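Long-range contact in rRNA adenine N-6-methyltransferase (Saccharopolyspora erythraea, PDB 6NVM), which dimethylates a specific adenine of 23S rRNA at N6, using S-adenosyl-L-methionine, and so lowers ribosomal affinity for macrolide, lincosamide and streptogramin B antibiotics: residues Ala77-Gly82 and Val95-Ile100. Residues are numbered along the deposited sequence; the frame is centred on the assembly and turned at random. Where two conformers were deposited one is given.
Sequences AGPGEG and VTSYEI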
# COMPACT_ATOMS: atom_id res chain seq x y z
N ALA A 77 -9.91 5.83 7.66
CA ALA A 77 -9.36 5.68 9.00
C ALA A 77 -8.51 6.90 9.32
O ALA A 77 -7.95 7.54 8.43
CB ALA A 77 -8.52 4.39 9.12
N GLY A 78 -8.41 7.21 10.61
CA GLY A 78 -7.75 8.42 11.06
C GLY A 78 -8.35 9.68 10.45
O GLY A 78 -7.65 10.51 9.85
N PRO A 79 -9.67 9.85 10.59
CA PRO A 79 -10.33 11.01 9.96
C PRO A 79 -9.95 12.35 10.56
O PRO A 79 -10.06 13.37 9.87
CB PRO A 79 -11.82 10.71 10.15
CG PRO A 79 -11.89 9.81 11.34
CD PRO A 79 -10.64 8.97 11.28
N GLY A 80 -9.53 12.39 11.83
CA GLY A 80 -9.11 13.65 12.41
C GLY A 80 -10.23 14.67 12.36
O GLY A 80 -11.35 14.42 12.81
N GLU A 81 -9.93 15.85 11.80
CA GLU A 81 -10.87 16.96 11.80
C GLU A 81 -12.00 16.79 10.79
O GLU A 81 -13.01 17.49 10.90
CB GLU A 81 -10.13 18.27 11.50
CG GLU A 81 -8.98 18.58 12.45
CD GLU A 81 -9.44 18.91 13.85
OE1 GLU A 81 -10.67 19.01 14.07
OE2 GLU A 81 -8.58 19.06 14.74
N GLY A 82 -11.84 15.91 9.81
CA GLY A 82 -12.91 15.61 8.88
C GLY A 82 -12.96 16.48 7.64
O GLY A 82 -13.91 16.33 6.85
N VAL A 95 -18.94 7.72 2.32
CA VAL A 95 -17.74 7.55 3.12
C VAL A 95 -18.14 6.98 4.47
O VAL A 95 -19.06 7.50 5.12
CB VAL A 95 -16.97 8.87 3.31
CG1 VAL A 95 -15.69 8.63 4.12
CG2 VAL A 95 -16.65 9.51 1.97
N THR A 96 -17.47 5.91 4.87
CA THR A 96 -17.60 5.36 6.21
C THR A 96 -16.29 5.65 6.92
O THR A 96 -15.25 5.09 6.55
CB THR A 96 -17.91 3.86 6.16
OG1 THR A 96 -19.06 3.65 5.35
CG2 THR A 96 -18.17 3.32 7.55
N SER A 97 -16.35 6.48 7.95
CA SER A 97 -15.18 7.04 8.61
C SER A 97 -15.08 6.47 10.02
O SER A 97 -16.01 6.62 10.82
CB SER A 97 -15.28 8.57 8.65
OG SER A 97 -14.14 9.15 9.24
N TYR A 98 -13.95 5.83 10.32
CA TYR A 98 -13.76 5.16 11.60
C TYR A 98 -13.03 6.07 12.59
O TYR A 98 -11.95 6.58 12.30
CB TYR A 98 -12.97 3.86 11.40
CG TYR A 98 -13.83 2.79 10.78
CD1 TYR A 98 -14.12 2.80 9.42
CD2 TYR A 98 -14.39 1.79 11.57
CE1 TYR A 98 -14.93 1.83 8.86
CE2 TYR A 98 -15.21 0.82 11.01
CZ TYR A 98 -15.47 0.85 9.66
OH TYR A 98 -16.27 -0.11 9.09
N GLU A 99 -13.62 6.24 13.77
CA GLU A 99 -13.00 6.98 14.86
C GLU A 99 -13.12 6.15 16.13
O GLU A 99 -14.23 5.90 16.61
CB GLU A 99 -13.67 8.35 15.03
CG GLU A 99 -13.20 9.11 16.26
CD GLU A 99 -11.70 9.15 16.36
OE1 GLU A 99 -11.05 9.68 15.43
OE2 GLU A 99 -11.15 8.64 17.37
N ILE A 100 -11.98 5.73 16.67
CA ILE A 100 -12.00 4.79 17.79
C ILE A 100 -12.43 5.47 19.08
O ILE A 100 -13.00 4.82 19.97
CB ILE A 100 -10.62 4.12 17.94
CG1 ILE A 100 -10.72 2.91 18.86
CG2 ILE A 100 -9.59 5.11 18.46
CD1 ILE A 100 -9.45 2.05 18.90
O HOH W 1 -9.47 5.47 12.56
O HOH W 2 -8.90 10.13 13.77
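Pro-79 makes the closest direct contacts, its ring set across the end of strand 94-98 with CD close to the carbonyl oxygen of Tyr-98 (2.9 Å) and CG a little farther from that same oxygen (3.4 Å). The CB-CG side of the ring faces Ser-97 OG, which leaves CG near both oxygens. In the conformer given, one of two modelled for Ser-97, chi1 of -178° places OG anti to the backbone N, beside the carbonyl carbon and facing the proline; the very short approach to the ring belongs to this conformer alone, and its exact distance is doubtful. The hydrogen bond of this hydroxyl goes to Glu-76 OE1, just before the glycine-rich turn. Leu-108 of helix 102-111 packs on both Pro-79 and Ser-97.

This is the glycine-rich loop of a Rossmann-like class I methyltransferase: AGPGEG leaves strand 73-77 and leads into helix 83-89, while the acidic Glu-99 follows the neighbouring parallel strand. Gly-78 and Glu-99 are both predicted to bind S-adenosyl-L-methionine. A type II' turn from Pro-79 to Gly-82, closed by Gly-82 N to Pro-79 O at 3.1 Å, sets Gly-82 as the N-cap of that helix.

Polar links between the segments run through water. One water accepts from Gly-78 N (2.8 Å) and donates to Tyr-98 O (2.7 Å), bridging the start of the loop to the end of strand 94-98. A second accepts from Gly-80 N and donates to Glu-99 OE1, 2.8 Å away. The Glu-99 chain bends at chi2 (49°), which brings its carboxylate back toward the loop; OE2 meanwhile takes a hydrogen bond from Asp-101 N.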